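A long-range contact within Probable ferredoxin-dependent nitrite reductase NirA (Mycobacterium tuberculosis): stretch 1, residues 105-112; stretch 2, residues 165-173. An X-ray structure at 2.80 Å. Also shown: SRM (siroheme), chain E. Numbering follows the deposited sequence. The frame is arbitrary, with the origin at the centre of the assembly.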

# COMPACT_ATOMS: atom_id res chain seq x y z
N PHE A 105 -19.94 2.66 -2.99
CA PHE A 105 -18.78 2.64 -2.10
C PHE A 105 -17.64 1.77 -2.60
O PHE A 105 -17.85 0.70 -3.16
CB PHE A 105 -19.19 2.12 -0.71
CG PHE A 105 -20.15 3.02 0.01
CD1 PHE A 105 -21.53 2.82 -0.08
CD2 PHE A 105 -19.67 4.09 0.77
CE1 PHE A 105 -22.42 3.66 0.57
CE2 PHE A 105 -20.54 4.94 1.44
CZ PHE A 105 -21.93 4.73 1.34
N MET A 106 -16.43 2.24 -2.38
CA MET A 106 -15.28 1.37 -2.36
C MET A 106 -15.31 0.70 -0.97
O MET A 106 -15.50 1.38 0.05
CB MET A 106 -13.98 2.17 -2.52
CG MET A 106 -12.69 1.32 -2.54
SD MET A 106 -12.06 0.80 -0.90
CE MET A 106 -11.14 2.27 -0.42
N MET A 107 -15.13 -0.62 -0.92
CA MET A 107 -14.99 -1.31 0.36
C MET A 107 -13.66 -2.07 0.42
O MET A 107 -13.31 -2.81 -0.50
CB MET A 107 -16.16 -2.24 0.61
CG MET A 107 -16.16 -2.81 2.02
SD MET A 107 -17.61 -3.84 2.40
CE MET A 107 -17.25 -5.30 1.46
N ARG A 108 -12.93 -1.89 1.53
CA ARG A 108 -11.55 -2.34 1.68
C ARG A 108 -11.48 -3.43 2.73
O ARG A 108 -11.81 -3.20 3.89
CB ARG A 108 -10.66 -1.16 2.10
CG ARG A 108 -9.16 -1.47 2.29
CD ARG A 108 -8.35 -0.23 2.71
NE ARG A 108 -8.26 0.77 1.65
CZ ARG A 108 -7.60 1.93 1.74
NH1 ARG A 108 -6.96 2.28 2.85
NH2 ARG A 108 -7.57 2.75 0.72
N VAL A 109 -11.02 -4.61 2.33
CA VAL A 109 -10.91 -5.71 3.26
C VAL A 109 -9.53 -5.72 3.89
O VAL A 109 -8.52 -5.68 3.18
CB VAL A 109 -11.15 -7.07 2.58
CG1 VAL A 109 -11.16 -8.18 3.61
CG2 VAL A 109 -12.48 -7.04 1.81
N ARG A 110 -9.49 -5.75 5.22
CA ARG A 110 -8.25 -5.75 5.99
C ARG A 110 -7.59 -7.13 6.00
O ARG A 110 -8.20 -8.10 6.48
CB ARG A 110 -8.58 -5.32 7.41
CG ARG A 110 -7.39 -4.98 8.24
CD ARG A 110 -7.68 -5.01 9.72
NE ARG A 110 -6.45 -4.68 10.42
CZ ARG A 110 -6.05 -3.45 10.71
NH1 ARG A 110 -6.82 -2.40 10.43
NH2 ARG A 110 -4.89 -3.25 11.31
N CYS A 111 -6.37 -7.22 5.49
CA CYS A 111 -5.64 -8.48 5.41
C CYS A 111 -4.23 -8.38 6.00
O CYS A 111 -3.23 -8.49 5.28
CB CYS A 111 -5.51 -8.91 3.96
SG CYS A 111 -7.05 -9.10 3.11
N ASP A 112 -4.15 -8.20 7.31
CA ASP A 112 -2.86 -8.04 7.97
C ASP A 112 -1.96 -9.19 7.56
O ASP A 112 -2.39 -10.35 7.55
CB ASP A 112 -3.03 -7.91 9.48
CG ASP A 112 -3.92 -6.73 9.85
OD1 ASP A 112 -3.38 -5.69 10.27
OD2 ASP A 112 -5.16 -6.81 9.65
N GLY A 165 -12.98 -15.26 9.19
CA GLY A 165 -11.96 -14.55 9.98
C GLY A 165 -11.53 -13.17 9.52
O GLY A 165 -10.54 -12.61 10.02
N LEU A 166 -12.27 -12.60 8.57
CA LEU A 166 -11.91 -11.31 7.98
C LEU A 166 -12.80 -10.17 8.48
O LEU A 166 -13.95 -10.38 8.83
CB LEU A 166 -11.96 -11.40 6.45
CG LEU A 166 -10.92 -12.34 5.83
CD1 LEU A 166 -11.39 -12.88 4.49
CD2 LEU A 166 -9.58 -11.62 5.68
N GLN A 167 -12.23 -8.97 8.49
CA GLN A 167 -12.90 -7.78 8.96
C GLN A 167 -12.46 -6.56 8.13
O GLN A 167 -11.50 -6.64 7.35
CB GLN A 167 -12.61 -7.56 10.45
CG GLN A 167 -11.12 -7.64 10.86
CD GLN A 167 -10.88 -7.25 12.34
OE1 GLN A 167 -11.35 -6.21 12.80
NE2 GLN A 167 -10.15 -8.09 13.07
N THR A 168 -13.18 -5.45 8.27
CA THR A 168 -12.83 -4.21 7.59
C THR A 168 -12.45 -3.15 8.61
O THR A 168 -12.36 -1.97 8.29
CB THR A 168 -14.00 -3.68 6.67
OG1 THR A 168 -15.17 -3.33 7.45
CG2 THR A 168 -14.40 -4.73 5.64
N THR A 169 -12.22 -3.58 9.85
CA THR A 169 -12.01 -2.64 10.95
C THR A 169 -10.76 -1.78 10.78
O THR A 169 -9.65 -2.29 10.59
CB THR A 169 -11.89 -3.38 12.30
OG1 THR A 169 -13.00 -4.29 12.46
CG2 THR A 169 -11.83 -2.37 13.47
N GLU A 170 -10.94 -0.46 10.88
CA GLU A 170 -9.84 0.49 10.84
C GLU A 170 -8.99 0.28 9.58
O GLU A 170 -7.78 0.51 9.59
CB GLU A 170 -8.98 0.41 12.14
CG GLU A 170 -9.65 1.04 13.40
CD GLU A 170 -9.00 0.66 14.75
OE1 GLU A 170 -8.94 -0.54 15.08
OE2 GLU A 170 -8.58 1.56 15.50
N ALA A 171 -9.66 -0.14 8.50
CA ALA A 171 -9.02 -0.32 7.20
C ALA A 171 -8.81 1.05 6.56
O ALA A 171 -7.82 1.27 5.85
CB ALA A 171 -9.86 -1.21 6.28
N CYS A 172 -9.76 1.95 6.80
CA CYS A 172 -9.63 3.38 6.48
C CYS A 172 -9.66 4.16 7.82
O CYS A 172 -9.88 3.57 8.88
CB CYS A 172 -10.79 3.84 5.54
SG CYS A 172 -10.54 4.00 3.67
N GLY A 173 -9.43 5.47 7.78
CA GLY A 173 -9.65 6.33 8.95
C GLY A 173 -8.42 6.83 9.70
O GLY A 173 -7.29 6.51 9.34
FE SRM E . -3.96 5.61 -0.31
CHA SRM E . -6.21 8.18 -0.06
CHB SRM E . -5.78 4.28 -2.79
CHC SRM E . -1.85 3.15 -0.50
CHD SRM E . -1.38 7.81 0.34
NA SRM E . -5.75 6.02 -1.10
C1A SRM E . -6.59 7.04 -0.80
C2A SRM E . -7.98 6.85 -1.32
CMA SRM E . -8.85 6.29 -0.23
CDA SRM E . -8.53 8.08 -1.97
CEA SRM E . -9.54 8.92 -1.25
O3A SRM E . -9.20 9.46 -0.19
O4A SRM E . -10.68 9.07 -1.69
C3A SRM E . -7.74 5.83 -2.38
CAA SRM E . -8.80 4.79 -2.50
CBA SRM E . -9.75 5.38 -3.51
CCA SRM E . -10.40 4.30 -4.32
O1A SRM E . -9.71 3.33 -4.69
O2A SRM E . -11.62 4.41 -4.57
C4A SRM E . -6.36 5.33 -2.07
NB SRM E . -3.93 3.94 -1.34
C1B SRM E . -4.75 3.48 -2.29
C2B SRM E . -4.47 2.08 -2.75
CMB SRM E . -5.70 1.25 -3.00
CDB SRM E . -3.69 2.16 -4.01
CEB SRM E . -3.30 0.90 -4.69
O3B SRM E . -3.77 0.54 -5.79
O4B SRM E . -2.48 0.19 -4.10
C3B SRM E . -3.60 1.62 -1.59
CAB SRM E . -4.44 1.07 -0.47
CBB SRM E . -3.67 0.10 0.38
CCB SRM E . -4.46 -0.25 1.61
O1B SRM E . -5.05 -1.32 1.70
O2B SRM E . -4.51 0.51 2.57
C4B SRM E . -3.09 2.95 -1.10
NC SRM E . -2.03 5.53 -0.24
C1C SRM E . -1.32 4.39 -0.15
C2C SRM E . 0.05 4.59 -0.07
CDC SRM E . 1.17 3.62 -0.23
CEC SRM E . 1.66 2.83 0.92
O3C SRM E . 1.03 2.83 2.00
O4C SRM E . 2.72 2.21 0.73
C3C SRM E . 0.15 5.94 0.11
CAC SRM E . 1.50 6.55 0.27
CBC SRM E . 2.31 6.31 1.52
CCC SRM E . 1.80 7.22 2.62
O1C SRM E . 0.67 7.02 3.15
O2C SRM E . 2.54 8.19 2.95
C4C SRM E . -1.12 6.47 0.08
ND SRM E . -3.86 7.51 0.39
C1D SRM E . -2.72 8.22 0.39
C2D SRM E . -3.04 9.59 0.43
CAD SRM E . -2.12 10.63 1.05
CBD SRM E . -2.30 10.97 2.50
CCD SRM E . -1.37 11.88 3.25
O1D SRM E . -0.70 11.37 4.18
O2D SRM E . -1.26 13.10 2.95
C3D SRM E . -4.42 9.67 0.46
CDD SRM E . -5.21 10.86 0.95
CED SRM E . -5.39 11.18 2.42
O3D SRM E . -5.10 10.36 3.30
O4D SRM E . -5.83 12.28 2.79
C4D SRM E . -4.92 8.38 0.44

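The contact is built around two arginines, R108 in an extended strand and R110 just beyond it, that reach into the turned backbone of a segment with no regular helix or strand. R108 and R110 both direct CA-to-CB toward the other stretch, while V109 between them points away.

The hollow for R110 is a type II turn from T168 to A171, closed by a bond from A171 N to T168 O of 3.3 Å. T169 O and E170 O face the R110 guanidinium, and a long side chain ending in a planar cation suits them: R110 NH1 donates to T169 O at 2.8 Å, and E170 O lies 3.2 Å from the same NH1. These oxygens sit at the edge of the guanidinium, near its plane. D112 holds the group from within its own stretch by a salt bridge, R110 NE to D112 OD2 at 2.6 Å, although the hydrogen bond is weak in angle. At the base of this side chain, R110 N donates to Q167 O at 3.1 Å.

A171 fills the space beside the two arginines. Its methyl points toward the other stretch, with A171 CB 4.0 Å from R108 CD and 4.5 Å from R110 CB; the methyl fits between these two atoms. R108 continues past it, and R108 NH1 donates to A171 O at 3.3 Å. One face of its guanidinium is covered by C172 SG, the opposite face by a siroheme carboxylate, with R108 NH1 3.0 Å from SRM O2B, a good match of charge.

Smaller bumps complete the fit. The T168 methyl packs on the strand backbone, T168 CG2 lying 3.5 Å from R108 O. L166 brings its end nearer than its CB direction suggests, and L166 CD2 meets V109 CG1 at 4.3 Å and C111 SG at 4.4 Å, a small apolar patch.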